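Local coordinates for protein glutamate--cysteine ligase GshA (Methylobacillus flagellatus KT, PDB 3K1T) that probably acts as a ligase that joins glutamate to cysteine, giving gamma-glutamylcysteine, at residues Thr17-Leu22 against Pro399-Ala404; Ala53-Ala58 against Tyr332-Leu337; Glu343-Met348 against Gly355-Val360. All coordinates share one frame; numbering follows the deposited sequence.

Contact 1. Residues Thr17-Leu22 against Pro399-Ala404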
loop_
_atom_site.group_PDB
_atom_site.type_symbol
_atom_site.label_atom_id
_atom_site.label_comp_id
_atom_site.label_asym_id
_atom_site.label_seq_id
_atom_site.Cartn_x
_atom_site.Cartn_y
_atom_site.Cartn_z
ATOM N N THR A 17 12.658 -14.187 22.805
ATOM C CA THR A 17 13.270 -12.967 23.321
ATOM C C THR A 17 13.276 -11.874 22.238
ATOM O O THR A 17 12.938 -10.729 22.493
ATOM C CB THR A 17 14.710 -13.214 23.810
ATOM O OG1 THR A 17 14.682 -14.175 24.873
ATOM C CG2 THR A 17 15.377 -11.887 24.297
ATOM N N LEU A 18 13.724 -12.225 21.049
ATOM C CA LEU A 18 13.647 -11.293 19.910
ATOM C C LEU A 18 12.242 -10.777 19.677
ATOM O O LEU A 18 12.038 -9.551 19.539
ATOM C CB LEU A 18 14.186 -11.954 18.662
ATOM C CG LEU A 18 14.016 -11.187 17.336
ATOM C CD1 LEU A 18 14.728 -9.849 17.345
ATOM C CD2 LEU A 18 14.505 -12.064 16.169
ATOM N N GLU A 19 11.269 -11.689 19.597
ATOM C CA GLU A 19 9.876 -11.288 19.404
ATOM C C GLU A 19 9.399 -10.319 20.494
ATOM O O GLU A 19 8.767 -9.309 20.175
ATOM C CB GLU A 19 8.957 -12.507 19.324
ATOM C CG GLU A 19 9.128 -13.287 18.038
ATOM C CD GLU A 19 8.533 -14.706 18.062
ATOM O OE1 GLU A 19 8.441 -15.306 19.150
ATOM O OE2 GLU A 19 8.172 -15.214 16.954
ATOM N N LYS A 20 9.715 -10.619 21.754
ATOM C CA LYS A 20 9.362 -9.727 22.856
ATOM C C LYS A 20 10.000 -8.344 22.701
ATOM O O LYS A 20 9.328 -7.344 22.920
ATOM C CB LYS A 20 9.758 -10.319 24.220
ATOM C CG LYS A 20 8.925 -11.518 24.596
ATOM C CD LYS A 20 9.170 -11.995 26.037
ATOM C CE LYS A 20 10.291 -12.995 26.164
ATOM N NZ LYS A 20 10.179 -13.597 27.568
ATOM N N ARG A 21 11.281 -8.288 22.336
ATOM C CA ARG A 21 11.943 -6.993 22.135
ATOM C C ARG A 21 11.268 -6.190 21.006
ATOM O O ARG A 21 11.056 -4.973 21.146
ATOM C CB ARG A 21 13.447 -7.180 21.849
ATOM C CG ARG A 21 14.262 -7.748 23.029
ATOM C CD ARG A 21 14.435 -6.801 24.233
ATOM N NE ARG A 21 15.372 -7.455 25.145
ATOM C CZ ARG A 21 15.057 -8.458 25.980
ATOM N NH1 ARG A 21 13.806 -8.906 26.072
ATOM N NH2 ARG A 21 16.000 -9.042 26.722
ATOM N N LEU A 22 10.922 -6.859 19.890
ATOM C CA LEU A 22 10.263 -6.186 18.758
ATOM C C LEU A 22 8.887 -5.648 19.173
ATOM O O LEU A 22 8.511 -4.512 18.828
ATOM C CB LEU A 22 10.104 -7.124 17.544
ATOM C CG LEU A 22 11.367 -7.706 16.915
ATOM C CD1 LEU A 22 10.945 -8.747 15.812
ATOM C CD2 LEU A 22 12.280 -6.590 16.348
ATOM N N PRO A 399 0.816 -13.835 13.790
ATOM C CA PRO A 399 1.054 -12.462 13.321
ATOM C C PRO A 399 2.323 -11.833 13.894
ATOM O O PRO A 399 2.885 -10.919 13.282
ATOM C CB PRO A 399 -0.156 -11.680 13.807
ATOM C CG PRO A 399 -1.158 -12.709 14.290
ATOM C CD PRO A 399 -0.466 -13.989 14.509
ATOM N N ASN A 400 2.757 -12.311 15.036
ATOM C CA ASN A 400 3.977 -11.817 15.675
ATOM C C ASN A 400 5.255 -12.474 15.134
ATOM O O ASN A 400 6.273 -11.782 14.919
ATOM C CB ASN A 400 3.832 -11.923 17.202
ATOM C CG ASN A 400 2.824 -10.969 17.746
ATOM O OD1 ASN A 400 2.551 -9.924 17.143
ATOM N ND2 ASN A 400 2.268 -11.282 18.921
ATOM N N ARG A 401 5.178 -13.779 14.831
ATOM C CA ARG A 401 6.224 -14.455 14.105
ATOM C C ARG A 401 6.448 -13.761 12.757
ATOM O O ARG A 401 7.607 -13.479 12.365
ATOM C CB ARG A 401 5.853 -15.933 13.898
ATOM C CG ARG A 401 6.803 -16.723 12.929
ATOM C CD ARG A 401 7.988 -17.303 13.614
ATOM N NE ARG A 401 7.631 -18.400 14.529
ATOM C CZ ARG A 401 7.476 -19.676 14.216
ATOM N NH1 ARG A 401 7.647 -20.099 12.975
ATOM N NH2 ARG A 401 7.129 -20.549 15.164
ATOM N N PHE A 402 5.353 -13.498 12.035
ATOM C CA PHE A 402 5.466 -12.900 10.692
ATOM C C PHE A 402 5.881 -11.442 10.722
ATOM O O PHE A 402 6.599 -10.987 9.823
ATOM C CB PHE A 402 4.217 -13.236 9.813
ATOM C CG PHE A 402 4.324 -14.594 9.217
ATOM C CD1 PHE A 402 4.014 -15.730 9.971
ATOM C CD2 PHE A 402 4.878 -14.772 7.969
ATOM C CE1 PHE A 402 4.185 -16.990 9.467
ATOM C CE2 PHE A 402 5.046 -16.047 7.448
ATOM C CZ PHE A 402 4.715 -17.153 8.206
ATOM N N TYR A 403 5.501 -10.715 11.780
ATOM C CA TYR A 403 6.024 -9.376 11.993
ATOM C C TYR A 403 7.556 -9.430 12.131
ATOM O O TYR A 403 8.278 -8.617 11.488
ATOM C CB TYR A 403 5.379 -8.644 13.194
ATOM C CG TYR A 403 5.955 -7.267 13.416
ATOM C CD1 TYR A 403 5.743 -6.243 12.495
ATOM C CD2 TYR A 403 6.716 -6.970 14.549
ATOM C CE1 TYR A 403 6.266 -4.980 12.675
ATOM C CE2 TYR A 403 7.274 -5.675 14.732
ATOM C CZ TYR A 403 7.048 -4.691 13.781
ATOM O OH TYR A 403 7.585 -3.411 13.945
ATOM N N ALA A 404 8.051 -10.372 12.946
ATOM C CA ALA A 404 9.490 -10.553 13.102
ATOM C C ALA A 404 10.163 -10.913 11.764
ATOM O O ALA A 404 11.212 -10.366 11.444
ATOM C CB ALA A 404 9.832 -11.615 14.196
#
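Glu19 and Leu22 both hold CG anti to their carbonyl carbons (chi1 -71° and -60°), and from there both side chains run to helix 398-421. Beyond CG the Glu19 chain is extended, which carries its carboxylate to the first turn of that helix. Arg401 meets it with CA and CB. Glu19 OE2 lies 3.5 Å from Arg401 CA and 3.9 Å from Arg401 CB. The Arg401 chain is bent at chi2 and chi3, and Arg401 NE ends up 4.0 Å from Glu19 OE2. That is too long for a salt bridge, although OE2 lies at the edge of the guanidinium, near its plane. The salt-bridge partner of Arg401 NE is Asp396, and Arg401 NH1 bonds to Tyr405 OH.

The apolar part centres on Leu22. Leu22 CD1 presses on the methyl of Ala404, with CD1 to CB at 3.5 Å, closer than carbons usually pack. Leu22 CB comes to the edge of the Tyr403 ring, 4.2 Å from Tyr403 CE2. The hydroxyl of Tyr403 is bonded to Glu30. Phe222 and Ile226 of helix 210-226 and Ile29 of helix 26-40 also touch Leu22.

The two segments cross almost at right angles, at 85°, with their axes 9.9 Å apart at the closest point. Nearest in the backbone are Glu19 and Ala404. The small Ala404 probably helps the helices to approach here. The contact therefore joins a helix near the start of the chain to the long C-terminal helix. Apolar packing carries one part of it. In the other, Glu19 is buried, with OE2 against carbons of Arg401, and the nearby guanidinium and the helix start would probably help to stabilise a negative charge there.

Contact 2. Residues Ala53-Ala58 against Tyr332-Leu337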
loop_
_atom_site.group_PDB
_atom_site.type_symbol
_atom_site.label_atom_id
_atom_site.label_comp_id
_atom_site.label_asym_id
_atom_site.label_seq_id
_atom_site.Cartn_x
_atom_site.Cartn_y
_atom_site.Cartn_z
ATOM N N ALA A 53 15.915 -20.802 13.300
ATOM C CA ALA A 53 16.600 -21.895 13.983
ATOM C C ALA A 53 16.059 -22.065 15.407
ATOM O O ALA A 53 16.541 -22.923 16.160
ATOM C CB ALA A 53 18.110 -21.578 14.023
ATOM N N GLY A 54 15.107 -21.219 15.810
ATOM C CA GLY A 54 14.653 -21.195 17.219
ATOM C C GLY A 54 15.617 -20.457 18.135
ATOM O O GLY A 54 15.196 -19.693 19.018
ATOM N N PHE A 55 16.917 -20.698 17.947
ATOM C CA PHE A 55 17.952 -19.954 18.676
ATOM C C PHE A 55 18.522 -18.737 17.911
ATOM O O PHE A 55 19.402 -18.003 18.428
ATOM C CB PHE A 55 19.066 -20.918 19.109
ATOM C CG PHE A 55 19.774 -21.606 17.983
ATOM C CD1 PHE A 55 20.726 -20.922 17.219
ATOM C CD2 PHE A 55 19.537 -22.939 17.711
ATOM C CE1 PHE A 55 21.404 -21.551 16.194
ATOM C CE2 PHE A 55 20.219 -23.583 16.677
ATOM C CZ PHE A 55 21.158 -22.900 15.934
ATOM N N LYS A 56 17.990 -18.500 16.714
ATOM C CA LYS A 56 18.480 -17.473 15.805
ATOM C C LYS A 56 17.433 -17.254 14.713
ATOM O O LYS A 56 16.758 -18.194 14.315
ATOM C CB LYS A 56 19.783 -18.023 15.117
ATOM C CG LYS A 56 20.551 -17.040 14.449
ATOM C CD LYS A 56 21.949 -17.465 14.175
ATOM C CE LYS A 56 22.687 -16.334 13.535
ATOM N NZ LYS A 56 23.977 -16.093 14.248
ATOM N N LEU A 57 17.324 -16.028 14.196
ATOM C CA LEU A 57 16.477 -15.713 13.051
ATOM C C LEU A 57 17.274 -14.773 12.129
ATOM O O LEU A 57 17.500 -13.632 12.478
ATOM C CB LEU A 57 15.150 -15.070 13.482
ATOM C CG LEU A 57 14.221 -14.658 12.339
ATOM C CD1 LEU A 57 13.736 -15.864 11.477
ATOM C CD2 LEU A 57 13.034 -13.830 12.930
ATOM N N ALA A 58 17.728 -15.283 10.989
ATOM C CA ALA A 58 18.723 -14.579 10.185
ATOM C C ALA A 58 18.428 -14.667 8.698
ATOM O O ALA A 58 17.889 -15.668 8.205
ATOM C CB ALA A 58 20.196 -15.101 10.505
ATOM N N TYR A 332 20.481 -23.074 10.870
ATOM C CA TYR A 332 19.520 -24.171 10.721
ATOM C C TYR A 332 18.142 -23.605 10.479
ATOM O O TYR A 332 17.817 -22.488 10.943
ATOM C CB TYR A 332 19.489 -25.035 11.993
ATOM C CG TYR A 332 20.684 -25.946 12.098
ATOM C CD1 TYR A 332 20.670 -27.201 11.510
ATOM C CD2 TYR A 332 21.822 -25.546 12.791
ATOM C CE1 TYR A 332 21.776 -28.044 11.578
ATOM C CE2 TYR A 332 22.944 -26.378 12.870
ATOM C CZ TYR A 332 22.918 -27.626 12.249
ATOM O OH TYR A 332 24.014 -28.471 12.328
ATOM N N THR A 333 17.321 -24.350 9.737
ATOM C CA THR A 333 15.882 -24.131 9.789
ATOM C C THR A 333 15.221 -25.364 10.404
ATOM O O THR A 333 15.455 -26.486 9.943
ATOM C CB THR A 333 15.212 -23.844 8.433
ATOM O OG1 THR A 333 13.761 -23.926 8.588
ATOM C CG2 THR A 333 15.692 -24.830 7.311
ATOM N N PHE A 334 14.393 -25.157 11.436
ATOM C CA PHE A 334 13.641 -26.261 12.041
ATOM C C PHE A 334 12.159 -26.184 11.718
ATOM O O PHE A 334 11.375 -26.957 12.250
ATOM C CB PHE A 334 13.872 -26.336 13.555
ATOM C CG PHE A 334 15.299 -26.575 13.906
ATOM C CD1 PHE A 334 15.924 -27.741 13.516
ATOM C CD2 PHE A 334 16.044 -25.609 14.525
ATOM C CE1 PHE A 334 17.270 -27.966 13.803
ATOM C CE2 PHE A 334 17.384 -25.825 14.821
ATOM C CZ PHE A 334 17.996 -27.013 14.453
ATOM N N GLU A 335 11.766 -25.304 10.802
ATOM C CA GLU A 335 10.369 -25.297 10.373
ATOM C C GLU A 335 10.127 -26.508 9.454
ATOM O O GLU A 335 10.955 -26.798 8.583
ATOM C CB GLU A 335 10.032 -23.996 9.651
ATOM C CG GLU A 335 10.184 -22.766 10.518
ATOM C CD GLU A 335 9.544 -21.522 9.876
ATOM O OE1 GLU A 335 8.296 -21.434 9.861
ATOM O OE2 GLU A 335 10.289 -20.671 9.353
ATOM N N HIS A 336 9.028 -27.213 9.676
ATOM C CA HIS A 336 8.648 -28.345 8.865
ATOM C C HIS A 336 7.161 -28.274 8.512
ATOM O O HIS A 336 6.304 -27.955 9.354
ATOM C CB HIS A 336 8.832 -29.657 9.622
ATOM C CG HIS A 336 10.244 -30.116 9.757
ATOM N ND1 HIS A 336 11.155 -29.498 10.593
ATOM C CD2 HIS A 336 10.896 -31.158 9.182
ATOM C CE1 HIS A 336 12.307 -30.156 10.535
ATOM N NE2 HIS A 336 12.183 -31.154 9.672
ATOM N N LEU A 337 6.859 -28.655 7.280
ATOM C CA LEU A 337 5.496 -28.981 6.875
ATOM C C LEU A 337 5.418 -30.494 6.863
ATOM O O LEU A 337 5.887 -31.161 5.938
ATOM C CB LEU A 337 5.174 -28.394 5.487
ATOM C CG LEU A 337 3.708 -28.531 5.040
ATOM C CD1 LEU A 337 2.834 -27.508 5.800
ATOM C CD2 LEU A 337 3.626 -28.348 3.465
#
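Ala53 and Phe55 meet Tyr332 and Phe334 where the turn of a beta hairpin packs on a loop. The hairpin is formed by strands 45-52 and 57-63, and Ala53 N donates to Lys56 O across its turn. The loop leads into the short strand 335-337 of the same antiparallel sheet.

The tight part is centred on Ala53. Ala53 CB sits 3.2 Å from Tyr332 O. The Ala53 carbonyl meets the edge of the Phe334 ring near the ring plane, with Ala53 O 3.2 Å from Phe334 CD2 and 3.3 Å from Phe334 CE2. Two carbons of one ring edge thus share one oxygen, and the edge of Phe334 turns its C-H groups to a polar atom. The same oxygen also takes a weak bond from Phe55 N.

The looser part is aromatic. Phe55 has CG between its backbone N and carbonyl carbon (chi1 61°), and its ring covers Ala53 CB with one face. Outward from there the spacing is wider. Phe55 CZ is 4.2 Å from Tyr332 CD2, which lies at the edge of the Phe55 ring. Phe55 CE2 lies at the edge of the Phe334 ring, 4.1 Å from Phe334 CE2. Other rings complete this cluster: Tyr269 packs edge-to-face with Phe55, and Phe279 does so with Tyr332. The hydroxyl of Tyr332 bonds to Glu277 O.

All four touching residues are buried. Solvent is reached only farther along the second segment, where His336 and Leu337 are partly exposed. At the entry to that strand Thr333 OG1 accepts from Glu335 N, 3.3 Å away, in an ST turn. One step on, His336 ND1 donates to Phe334 O over 3.0 Å, from well above the carbonyl plane but within the plane of its own ring.

Contact 3. Residues Glu343-Met348 against Gly355-Val360. With SO4 (sulfate ion), chain B.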
loop_
_atom_site.group_PDB
_atom_site.type_symbol
_atom_site.label_atom_id
_atom_site.label_comp_id
_atom_site.label_asym_id
_atom_site.label_seq_id
_atom_site.Cartn_x
_atom_site.Cartn_y
_atom_site.Cartn_z
ATOM N N GLU A 343 11.424 -23.219 4.609
ATOM C CA GLU A 343 12.095 -21.990 4.964
ATOM C C GLU A 343 11.487 -20.814 4.198
ATOM O O GLU A 343 11.183 -20.943 3.018
ATOM C CB GLU A 343 13.621 -22.075 4.774
ATOM C CG GLU A 343 14.123 -22.542 3.394
ATOM C CD GLU A 343 15.592 -22.882 3.431
ATOM O OE1 GLU A 343 16.391 -21.918 3.548
ATOM O OE2 GLU A 343 15.946 -24.093 3.379
ATOM N N PRO A 344 11.292 -19.678 4.877
ATOM C CA PRO A 344 10.507 -18.591 4.278
ATOM C C PRO A 344 11.299 -17.623 3.402
ATOM O O PRO A 344 12.506 -17.387 3.610
ATOM C CB PRO A 344 9.971 -17.822 5.510
ATOM C CG PRO A 344 11.077 -18.029 6.514
ATOM C CD PRO A 344 11.482 -19.473 6.325
ATOM N N VAL A 345 10.563 -17.059 2.443
ATOM C CA VAL A 345 11.030 -16.020 1.521
ATOM C C VAL A 345 10.066 -14.828 1.641
ATOM O O VAL A 345 8.866 -15.011 1.427
ATOM C CB VAL A 345 10.966 -16.519 0.058
ATOM C CG1 VAL A 345 11.609 -15.484 -0.896
ATOM C CG2 VAL A 345 11.602 -17.897 -0.092
ATOM N N ILE A 346 10.575 -13.649 1.974
ATOM C CA ILE A 346 9.781 -12.466 2.199
ATOM C C ILE A 346 9.946 -11.519 0.996
ATOM O O ILE A 346 11.081 -11.179 0.628
ATOM C CB ILE A 346 10.233 -11.716 3.495
ATOM C CG1 ILE A 346 10.324 -12.654 4.721
ATOM C CG2 ILE A 346 9.318 -10.461 3.737
ATOM C CD1 ILE A 346 9.188 -13.457 4.964
ATOM N N TYR A 347 8.829 -11.110 0.399
ATOM C CA TYR A 347 8.793 -10.192 -0.760
ATOM C C TYR A 347 8.482 -8.746 -0.338
ATOM O O TYR A 347 7.562 -8.491 0.480
ATOM C CB TYR A 347 7.738 -10.675 -1.778
ATOM C CG TYR A 347 8.289 -11.637 -2.785
ATOM C CD1 TYR A 347 8.992 -12.788 -2.376
ATOM C CD2 TYR A 347 8.164 -11.396 -4.145
ATOM C CE1 TYR A 347 9.540 -13.651 -3.304
ATOM C CE2 TYR A 347 8.689 -12.271 -5.088
ATOM C CZ TYR A 347 9.397 -13.383 -4.661
ATOM O OH TYR A 347 9.971 -14.213 -5.589
HETATM N N MSE A 348 9.224 -7.814 -0.924
HETATM C CA MSE A 348 9.068 -6.396 -0.727
HETATM C C MSE A 348 9.016 -5.670 -2.051
HETATM O O MSE A 348 9.669 -6.087 -3.010
HETATM C CB MSE A 348 10.195 -5.842 0.137
HETATM C CG MSE A 348 10.027 -6.299 1.622
HETATM SE SE MSE A 348 11.725 -6.474 2.560
HETATM C CE MSE A 348 12.455 -7.920 1.493
ATOM N N GLY A 355 4.257 -9.809 1.111
ATOM C CA GLY A 355 3.904 -11.217 1.275
ATOM C C GLY A 355 5.133 -12.087 1.129
ATOM O O GLY A 355 6.239 -11.668 1.447
ATOM N N GLY A 356 4.927 -13.297 0.623
ATOM C CA GLY A 356 5.999 -14.253 0.408
ATOM C C GLY A 356 5.512 -15.679 0.382
ATOM O O GLY A 356 4.302 -15.930 0.211
ATOM N N PHE A 357 6.447 -16.615 0.527
ATOM C CA PHE A 357 6.127 -18.009 0.470
ATOM C C PHE A 357 7.193 -18.824 1.165
ATOM O O PHE A 357 8.289 -18.350 1.360
ATOM C CB PHE A 357 5.921 -18.476 -0.995
ATOM C CG PHE A 357 7.122 -18.300 -1.875
ATOM C CD1 PHE A 357 7.307 -17.116 -2.594
ATOM C CD2 PHE A 357 8.038 -19.316 -2.023
ATOM C CE1 PHE A 357 8.388 -16.954 -3.427
ATOM C CE2 PHE A 357 9.163 -19.180 -2.854
ATOM C CZ PHE A 357 9.348 -17.978 -3.554
ATOM N N TYR A 358 6.845 -20.046 1.573
ATOM C CA TYR A 358 7.847 -21.009 2.022
ATOM C C TYR A 358 8.412 -21.848 0.874
ATOM O O TYR A 358 7.666 -22.274 -0.008
ATOM C CB TYR A 358 7.228 -21.976 3.014
ATOM C CG TYR A 358 7.031 -21.438 4.419
ATOM C CD1 TYR A 358 8.079 -21.435 5.310
ATOM C CD2 TYR A 358 5.781 -20.978 4.857
ATOM C CE1 TYR A 358 7.904 -21.013 6.625
ATOM C CE2 TYR A 358 5.601 -20.548 6.202
ATOM C CZ TYR A 358 6.671 -20.577 7.060
ATOM O OH TYR A 358 6.521 -20.171 8.388
ATOM N N ARG A 359 9.703 -22.127 0.942
ATOM C CA ARG A 359 10.324 -23.166 0.119
ATOM C C ARG A 359 10.249 -24.459 0.934
ATOM O O ARG A 359 10.914 -24.572 1.964
ATOM C CB ARG A 359 11.785 -22.856 -0.170
ATOM C CG ARG A 359 12.059 -21.490 -0.849
ATOM C CD ARG A 359 13.547 -21.294 -1.091
ATOM N NE ARG A 359 13.872 -19.881 -1.342
ATOM C CZ ARG A 359 13.602 -19.220 -2.471
ATOM N NH1 ARG A 359 13.073 -19.854 -3.502
ATOM N NH2 ARG A 359 13.882 -17.915 -2.576
ATOM N N VAL A 360 9.459 -25.407 0.447
ATOM C CA VAL A 360 9.240 -26.674 1.111
ATOM C C VAL A 360 10.119 -27.678 0.382
ATOM O O VAL A 360 9.898 -27.991 -0.801
ATOM C CB VAL A 360 7.732 -27.076 1.118
ATOM C CG1 VAL A 360 7.497 -28.479 1.820
ATOM C CG2 VAL A 360 6.841 -25.998 1.768
HETATM S S SO4 B . 13.372 -15.630 -5.391
HETATM O O1 SO4 B . 12.706 -16.854 -5.012
HETATM O O2 SO4 B . 12.440 -14.679 -4.871
HETATM O O3 SO4 B . 14.654 -15.480 -4.742
HETATM O O4 SO4 B . 13.502 -15.532 -6.863
HETATM O O HOH W 1 13.876 -19.298 1.523
#
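Arg359 reaches across from its own strand, over Glu343 and Val345, to a sulfate ion. The two strands form a beta hairpin, and the segments run antiparallel at 154°. Arg359 N donates to Glu343 O at 2.8 Å and Glu343 N donates back to Arg359 O. Val345 and Phe357 form the next hydrogen-bonded pair, and Tyr347 N bonds to Gly355 O. Gly356 pairs with Ile346, and a side chain at that glycine would strike Val345 O.

Arg359 CB lies 3.8 Å from Glu343 O. Val345 has two conformers, and its side-chain contacts here hold for the one given. Arg359 CG comes 3.7 Å from Val345 CG2, and CD passes the same methyl. The chain stays extended from CG to NE. Arg359 NE gives a weak bond to a water at 2.9 Å, and that water weakly bonds Pro344 O. Val345 CG2 lies over one face of the guanidinium, close to CZ, which is also near sulfate O1. At the tip, Arg359 NH2 donates to sulfate O1 at 2.9 Å and 160°. Weak bonds run from Arg359 NH1 to O1, from NH2 to O3 and from Tyr347 OH to O2. Arg359 NH2 also makes a salt bridge to Asp49.

Val345 CB sits over the centre of the Phe357 ring in a CH-pi contact. The Tyr347 and Phe357 rings meet obliquely, with CE1 to CE1 at 3.5 Å. An alanine in place of Arg359 would probably leave Asp49 without this salt-bridge partner and the sulfate without this charged partner.

Gly67 N, Ser47 OG and Asn63 ND2 also bind the sulfate. The ion probably came from the crystallisation liquor. A guanidinium among neutral donors would probably suit an anion, although Asp49 shares the charge of Arg359.

The three contacts lie close together, with centres about 14 Å apart for contacts 1 and 2 and for contacts 2 and 3, and about 17 Å for contacts 1 and 3. Glu335 connects them. Glu335 OE1 is 2.6 Å from Tyr358 OH of contact 3, a probable hydrogen bond, and 3.5 Å from Arg401 NH1 of contact 1, a long, weak ion pair. Leu57 CD2 of contact 2 packs on Ala404 CB at 4.1 Å. Helix 398-421 covers the sheet face that bears Pro344, Ile346 and Tyr358, with Phe402 on Tyr358. The sulfate lies at the other face, with Tyr347 and Arg359.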